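Local coordinates for spore germination protein GerM (Bacillus subtilis subsp. subtilis str. 168, PDB 6GZB), which is of unknown biochemical function but affects both sporulation and germination, and carries tandem GerMN domains, at residues K227-K239 with T249-P261. Sequence-based numbering, arbitrary orientation.
Sequences KDDITAAINELAK and TDFSEDVKLVSKP
Phe251 lays one ring face under Leu237 near the end of helix 229-239, with Leu237 CB 3.7 Å from the ring centroid and 14° off the ring normal, a CH-pi contact over the face; Leu237 CD1 reaches past the rim beside CZ. Thr249 OG1 donates a 2.9 Å hydrogen bond to Leu237 O, with a C=O...donor angle of 152°. Val291 and Ile295 of helix 289-299 also touch Phe251, and an alanine here would probably open a gap beneath Leu237 and deprive both helices of a shared filler. Next along the helix, the small Ala238 fits its CB at the mouth of the type I turn Ser252-Val255, near Ser252 O and 3.7 Å from Val255 O, while Glu253 CA directs a CA-H...O contact at Ala238 O. Leu257 crosses Ile234 at about a right angle, its CG 4.1 Å from Ile234 CG2, and sends CD1 against Thr231 OG1. At the helix start the Pro261 ring sits among Asp228, Ile230 and Thr231; Ile230 holds CG1 beside its backbone N (chi1 -71°), which puts CG2 3.6 Å from Pro261 CG. The connection thus folds back along its own helix before entering strand 262-264, a helix-to-sheet link within the second GerMN domain.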
ATOM      1  N   LYS A 227      20.918  -7.906  -1.547  1.00 33.53           N
ATOM      2  CA  LYS A 227      20.596  -8.271  -0.175  1.00 33.73           C
ATOM      3  C   LYS A 227      20.154  -7.060   0.655  1.00 31.30           C
ATOM      4  O   LYS A 227      19.680  -7.208   1.776  1.00 36.37           O
ATOM      5  CB  LYS A 227      21.812  -8.932   0.481  1.00 39.16           C
ATOM      6  CG  LYS A 227      21.869 -10.448   0.334  1.00 47.92           C
ATOM      7  CD  LYS A 227      21.733 -10.891  -1.111  1.00 43.83           C
ATOM      8  CE  LYS A 227      22.159 -12.338  -1.287  1.00 38.67           C
ATOM      9  NZ  LYS A 227      21.030 -13.246  -1.607  1.00 35.04           N
ATOM     10  N   ASP A 228      20.272  -5.870   0.083  1.00 39.71           N
ATOM     11  CA  ASP A 228      19.863  -4.643   0.766  1.00 40.76           C
ATOM     12  C   ASP A 228      18.594  -4.091   0.108  1.00 32.18           C
ATOM     13  O   ASP A 228      18.653  -3.486  -0.964  1.00 33.49           O
ATOM     14  CB  ASP A 228      21.005  -3.621   0.685  1.00 42.96           C
ATOM     15  CG  ASP A 228      20.622  -2.254   1.216  1.00 54.23           C
ATOM     16  OD1 ASP A 228      19.584  -2.130   1.896  1.00 42.46           O
ATOM     17  OD2 ASP A 228      21.386  -1.301   0.970  1.00 50.29           O
ATOM     18  N   ASP A 229      17.447  -4.337   0.734  1.00 32.58           N
ATOM     19  CA  ASP A 229      16.161  -3.963   0.133  1.00 36.09           C
ATOM     20  C   ASP A 229      15.846  -2.472   0.286  1.00 31.94           C
ATOM     21  O   ASP A 229      14.958  -1.937  -0.390  1.00 33.45           O
ATOM     22  CB  ASP A 229      15.027  -4.803   0.715  1.00 34.94           C
ATOM     23  CG  ASP A 229      14.998  -6.220   0.144  1.00 53.59           C
ATOM     24  OD1 ASP A 229      15.470  -6.415  -0.998  1.00 45.66           O
ATOM     25  OD2 ASP A 229      14.556  -7.144   0.860  1.00 45.09           O
ATOM     26  N   ILE A 230      16.569  -1.806   1.178  1.00 30.80           N
ATOM     27  CA  ILE A 230      16.462  -0.360   1.308  1.00 34.41           C
ATOM     28  C   ILE A 230      17.041   0.310   0.061  1.00 33.68           C
ATOM     29  O   ILE A 230      16.373   1.090  -0.616  1.00 34.24           O
ATOM     30  CB  ILE A 230      17.181   0.141   2.570  1.00 32.52           C
ATOM     31  CG1 ILE A 230      16.402  -0.274   3.822  1.00 30.14           C
ATOM     32  CG2 ILE A 230      17.327   1.652   2.525  1.00 40.64           C
ATOM     33  CD1 ILE A 230      17.195  -0.140   5.097  1.00 39.64           C
ATOM     34  N   THR A 231      18.238  -0.109  -0.315  1.00 35.69           N
ATOM     35  CA  THR A 231      18.865   0.366  -1.539  1.00 33.75           C
ATOM     36  C   THR A 231      18.085  -0.049  -2.786  1.00 35.51           C
ATOM     37  O   THR A 231      17.931   0.735  -3.724  1.00 39.66           O
ATOM     38  CB  THR A 231      20.316  -0.145  -1.635  1.00 32.41           C
ATOM     39  OG1 THR A 231      21.076   0.387  -0.545  1.00 40.05           O
ATOM     40  CG2 THR A 231      20.959   0.281  -2.943  1.00 35.71           C
ATOM     41  N   ALA A 232      17.621  -1.292  -2.814  1.00 38.38           N
ATOM     42  CA  ALA A 232      16.810  -1.775  -3.930  1.00 35.10           C
ATOM     43  C   ALA A 232      15.575  -0.892  -4.127  1.00 26.58           C
ATOM     44  O   ALA A 232      15.248  -0.510  -5.254  1.00 29.41           O
ATOM     45  CB  ALA A 232      16.391  -3.218  -3.690  1.00 35.70           C
ATOM     46  N   ALA A 233      14.871  -0.614  -3.033  1.00 30.07           N
ATOM     47  CA  ALA A 233      13.684   0.250  -3.061  1.00 31.12           C
ATOM     48  C   ALA A 233      13.994   1.625  -3.644  1.00 27.48           C
ATOM     49  O   ALA A 233      13.289   2.113  -4.529  1.00 31.01           O
ATOM     50  CB  ALA A 233      13.107   0.392  -1.663  1.00 33.81           C
ATOM     51  N   ILE A 234      15.073   2.232  -3.174  1.00 31.88           N
ATOM     52  CA  ILE A 234      15.491   3.534  -3.680  1.00 29.88           C
ATOM     53  C   ILE A 234      15.821   3.481  -5.168  1.00 32.13           C
ATOM     54  O   ILE A 234      15.397   4.352  -5.930  1.00 33.30           O
ATOM     55  CB  ILE A 234      16.706   4.077  -2.902  1.00 32.64           C
ATOM     56  CG1 ILE A 234      16.334   4.327  -1.439  1.00 31.92           C
ATOM     57  CG2 ILE A 234      17.208   5.361  -3.533  1.00 30.98           C
ATOM     58  CD1 ILE A 234      15.080   5.157  -1.267  1.00 38.08           C
ATOM     59  N   ASN A 235      16.548   2.451  -5.592  1.00 32.04           N
ATOM     60  CA  ASN A 235      16.874   2.299  -7.016  1.00 27.52           C
ATOM     61  C   ASN A 235      15.611   2.144  -7.861  1.00 31.08           C
ATOM     62  O   ASN A 235      15.518   2.710  -8.954  1.00 35.65           O
ATOM     63  CB  ASN A 235      17.812   1.102  -7.254  1.00 34.39           C
ATOM     64  CG  ASN A 235      19.205   1.321  -6.689  1.00 39.11           C
ATOM     65  OD1 ASN A 235      19.593   2.447  -6.392  1.00 43.42           O
ATOM     66  ND2 ASN A 235      19.924   0.235  -6.449  1.00 47.77           N
ATOM     67  N   GLU A 236      14.625   1.403  -7.353  1.00 27.11           N
ATOM     68  CA  GLU A 236      13.366   1.234  -8.093  1.00 32.05           C
ATOM     69  C   GLU A 236      12.577   2.543  -8.169  1.00 28.85           C
ATOM     70  O   GLU A 236      11.886   2.814  -9.161  1.00 34.08           O
ATOM     71  CB  GLU A 236      12.488   0.147  -7.451  1.00 31.02           C
ATOM     72  CG  GLU A 236      13.024  -1.271  -7.590  1.00 36.65           C
ATOM     73  CD  GLU A 236      13.246  -1.678  -9.040  1.00 36.08           C
ATOM     74  OE1 GLU A 236      12.464  -1.249  -9.902  1.00 43.98           O
ATOM     75  OE2 GLU A 236      14.239  -2.372  -9.323  1.00 50.31           O
ATOM     76  N   LEU A 237      12.634   3.330  -7.104  1.00 31.64           N
ATOM     77  CA  LEU A 237      11.956   4.632  -7.099  1.00 30.65           C
ATOM     78  C   LEU A 237      12.564   5.564  -8.134  1.00 35.03           C
ATOM     79  O   LEU A 237      11.842   6.250  -8.859  1.00 35.83           O
ATOM     80  CB  LEU A 237      12.020   5.267  -5.717  1.00 29.72           C
ATOM     81  CG  LEU A 237      11.038   4.677  -4.694  1.00 31.43           C
ATOM     82  CD1 LEU A 237      11.312   5.212  -3.300  1.00 32.43           C
ATOM     83  CD2 LEU A 237       9.609   4.986  -5.093  1.00 30.58           C
ATOM     84  N   ALA A 238      13.891   5.529  -8.248  1.00 37.63           N
ATOM     85  CA  ALA A 238      14.611   6.336  -9.229  1.00 33.01           C
ATOM     86  C   ALA A 238      14.339   5.876 -10.656  1.00 40.33           C
ATOM     87  O   ALA A 238      14.268   6.699 -11.565  1.00 34.66           O
ATOM     88  CB  ALA A 238      16.104   6.290  -8.946  1.00 37.03           C
ATOM     89  N   LYS A 239      14.211   4.565 -10.861  1.00 36.42           N
ATOM     90  CA  LYS A 239      13.910   4.035 -12.197  1.00 42.55           C
ATOM     91  C   LYS A 239      12.519   4.432 -12.650  1.00 38.49           C
ATOM     92  O   LYS A 239      12.273   4.580 -13.839  1.00 39.30           O
ATOM     93  CB  LYS A 239      14.000   2.511 -12.224  1.00 41.27           C
ATOM     94  CG  LYS A 239      15.403   1.948 -12.143  1.00 47.19           C
ATOM     95  CD  LYS A 239      15.386   0.468 -12.478  1.00 52.27           C
ATOM     96  CE  LYS A 239      16.163  -0.342 -11.460  1.00 69.33           C
ATOM     97  NZ  LYS A 239      15.934  -1.801 -11.652  1.00 80.84           N
ATOM     98  N   THR A 249       6.692   8.935 -11.490  1.00 65.67           N
ATOM     99  CA  THR A 249       7.666   9.049 -10.412  1.00 73.61           C
ATOM    100  C   THR A 249       8.119  10.494 -10.422  1.00 63.04           C
ATOM    101  O   THR A 249       8.191  11.096 -11.463  1.00 55.93           O
ATOM    102  CB  THR A 249       8.894   8.117 -10.581  1.00 63.30           C
ATOM    103  OG1 THR A 249       9.511   7.876  -9.322  1.00 58.31           O
ATOM    104  CG2 THR A 249       9.900   8.722 -11.443  1.00 53.49           C
ATOM    105  N   ASP A 250       8.365  11.072  -9.259  1.00 49.14           N
ATOM    106  CA  ASP A 250       8.864  12.414  -9.246  1.00 40.05           C
ATOM    107  C   ASP A 250      10.361  12.363  -9.054  1.00 37.79           C
ATOM    108  O   ASP A 250      10.977  13.366  -8.907  1.00 43.26           O
ATOM    109  CB  ASP A 250       8.186  13.282  -8.200  1.00 53.45           C
ATOM    110  CG  ASP A 250       8.344  14.784  -8.478  1.00 69.75           C
ATOM    111  OD1 ASP A 250       8.261  15.198  -9.637  1.00 64.80           O
ATOM    112  OD2 ASP A 250       8.549  15.565  -7.548  1.00 55.39           O
ATOM    113  N   PHE A 251      10.933  11.176  -9.079  1.00 31.98           N
ATOM    114  CA  PHE A 251      12.378  11.006  -8.944  1.00 39.62           C
ATOM    115  C   PHE A 251      13.070  11.308 -10.258  1.00 40.80           C
ATOM    116  O   PHE A 251      12.587  10.931 -11.317  1.00 41.17           O
ATOM    117  CB  PHE A 251      12.730   9.575  -8.537  1.00 37.54           C
ATOM    118  CG  PHE A 251      12.532   9.291  -7.086  1.00 32.23           C
ATOM    119  CD1 PHE A 251      11.257   9.197  -6.551  1.00 35.91           C
ATOM    120  CD2 PHE A 251      13.609   9.016  -6.281  1.00 33.11           C
ATOM    121  CE1 PHE A 251      11.070   8.897  -5.213  1.00 32.24           C
ATOM    122  CE2 PHE A 251      13.432   8.741  -4.942  1.00 37.48           C
ATOM    123  CZ  PHE A 251      12.160   8.670  -4.410  1.00 36.29           C
ATOM    124  N   SER A 252      14.242  11.924 -10.178  1.00 37.42           N
ATOM    125  CA  SER A 252      15.179  11.901 -11.285  1.00 43.27           C
ATOM    126  C   SER A 252      15.801  10.515 -11.376  1.00 45.94           C
ATOM    127  O   SER A 252      16.088   9.892 -10.359  1.00 42.49           O
ATOM    128  CB  SER A 252      16.276  12.959 -11.089  1.00 47.84           C
ATOM    129  OG  SER A 252      17.497  12.550 -11.691  1.00 50.17           O
ATOM    130  N   GLU A 253      16.062  10.063 -12.596  1.00 51.19           N
ATOM    131  CA  GLU A 253      16.691   8.764 -12.803  1.00 45.67           C
ATOM    132  C   GLU A 253      18.111   8.701 -12.270  1.00 49.05           C
ATOM    133  O   GLU A 253      18.638   7.612 -12.041  1.00 45.72           O
ATOM    134  CB  GLU A 253      16.676   8.391 -14.282  1.00 56.28           C
ATOM    135  CG  GLU A 253      15.279   8.186 -14.837  1.00 54.95           C
ATOM    136  CD  GLU A 253      15.278   7.377 -16.119  1.00 70.43           C
ATOM    137  OE1 GLU A 253      14.502   6.401 -16.200  1.00 91.47           O
ATOM    138  OE2 GLU A 253      16.070   7.703 -17.031  1.00 71.59           O
ATOM    139  N   ASP A 254      18.729   9.857 -12.045  1.00 47.22           N
ATOM    140  CA  ASP A 254      20.129   9.889 -11.616  1.00 51.65           C
ATOM    141  C   ASP A 254      20.266   9.757 -10.108  1.00 49.72           C
ATOM    142  O   ASP A 254      21.372   9.687  -9.589  1.00 50.47           O
ATOM    143  CB  ASP A 254      20.808  11.174 -12.089  1.00 60.22           C
ATOM    144  CG  ASP A 254      20.861  11.281 -13.597  1.00 66.05           C
ATOM    145  OD1 ASP A 254      21.095  10.243 -14.253  1.00 61.00           O
ATOM    146  OD2 ASP A 254      20.643  12.391 -14.127  1.00 76.99           O
ATOM    147  N   VAL A 255      19.144   9.730  -9.404  1.00 43.42           N
ATOM    148  CA  VAL A 255      19.170   9.607  -7.953  1.00 39.99           C
ATOM    149  C   VAL A 255      19.880   8.321  -7.539  1.00 37.91           C
ATOM    150  O   VAL A 255      19.572   7.253  -8.054  1.00 46.26           O
ATOM    151  CB  VAL A 255      17.740   9.613  -7.374  1.00 41.61           C
ATOM    152  CG1 VAL A 255      17.725   9.079  -5.948  1.00 37.85           C
ATOM    153  CG2 VAL A 255      17.144  11.008  -7.458  1.00 36.29           C
ATOM    154  N   LYS A 256      20.847   8.445  -6.634  1.00 39.99           N
ATOM    155  CA  LYS A 256      21.570   7.299  -6.075  1.00 41.91           C
ATOM    156  C   LYS A 256      21.862   7.548  -4.610  1.00 42.85           C
ATOM    157  O   LYS A 256      21.970   8.695  -4.173  1.00 46.78           O
ATOM    158  CB  LYS A 256      22.907   7.070  -6.791  1.00 54.48           C
ATOM    159  CG  LYS A 256      22.791   6.729  -8.268  1.00 66.21           C
ATOM    160  CD  LYS A 256      24.159   6.675  -8.934  1.00 75.80           C
ATOM    161  CE  LYS A 256      24.071   6.946 -10.431  1.00 78.73           C
ATOM    162  NZ  LYS A 256      24.100   8.401 -10.747  1.00 73.28           N
ATOM    163  N   LEU A 257      21.996   6.468  -3.848  1.00 37.01           N
ATOM    164  CA  LEU A 257      22.582   6.551  -2.526  1.00 39.44           C
ATOM    165  C   LEU A 257      24.102   6.633  -2.665  1.00 58.01           C
ATOM    166  O   LEU A 257      24.689   5.967  -3.515  1.00 55.08           O
ATOM    167  CB  LEU A 257      22.186   5.341  -1.681  1.00 40.02           C
ATOM    168  CG  LEU A 257      20.687   5.177  -1.415  1.00 45.43           C
ATOM    169  CD1 LEU A 257      20.435   3.913  -0.619  1.00 47.62           C
ATOM    170  CD2 LEU A 257      20.103   6.382  -0.688  1.00 39.05           C
ATOM    171  N   VAL A 258      24.729   7.475  -1.849  1.00 56.50           N
ATOM    172  CA  VAL A 258      26.181   7.659  -1.890  1.00 48.93           C
ATOM    173  C   VAL A 258      26.855   6.983  -0.698  1.00 44.41           C
ATOM    174  O   VAL A 258      28.074   6.878  -0.649  1.00 60.36           O
ATOM    175  CB  VAL A 258      26.566   9.155  -1.909  1.00 47.16           C
ATOM    176  CG1 VAL A 258      26.084   9.817  -3.188  1.00 46.10           C
ATOM    177  CG2 VAL A 258      25.998   9.873  -0.695  1.00 50.07           C
ATOM    178  N   SER A 259      26.052   6.531   0.259  1.00 45.86           N
ATOM    179  CA  SER A 259      26.531   5.676   1.341  1.00 46.83           C
ATOM    180  C   SER A 259      25.582   4.497   1.493  1.00 55.72           C
ATOM    181  O   SER A 259      24.423   4.569   1.097  1.00 51.36           O
ATOM    182  CB  SER A 259      26.566   6.440   2.666  1.00 44.73           C
ATOM    183  OG  SER A 259      27.131   7.720   2.501  1.00 58.11           O
ATOM    184  N   LYS A 260      26.055   3.435   2.128  1.00 46.07           N
ATOM    185  CA  LYS A 260      25.175   2.352   2.507  1.00 60.05           C
ATOM    186  C   LYS A 260      24.187   2.883   3.531  1.00 54.93           C
ATOM    187  O   LYS A 260      24.574   3.603   4.441  1.00 51.58           O
ATOM    188  CB  LYS A 260      25.969   1.175   3.083  1.00 58.88           C
ATOM    189  CG  LYS A 260      26.301   0.098   2.058  1.00 74.40           C
ATOM    190  CD  LYS A 260      27.606  -0.632   2.370  1.00 93.87           C
ATOM    191  CE  LYS A 260      28.735  -0.213   1.433  1.00 93.55           C
ATOM    192  NZ  LYS A 260      28.535  -0.681   0.030  1.00 87.04           N
ATOM    193  N   PRO A 261      22.898   2.552   3.364  1.00 50.57           N
ATOM    194  CA  PRO A 261      21.929   2.969   4.355  1.00 43.86           C
ATOM    195  C   PRO A 261      22.303   2.419   5.709  1.00 46.83           C
ATOM    196  O   PRO A 261      22.867   1.335   5.788  1.00 54.85           O
ATOM    197  CB  PRO A 261      20.609   2.345   3.866  1.00 56.55           C
ATOM    198  CG  PRO A 261      20.925   1.574   2.630  1.00 50.02           C
ATOM    199  CD  PRO A 261      22.264   2.023   2.147  1.00 49.76           C
TER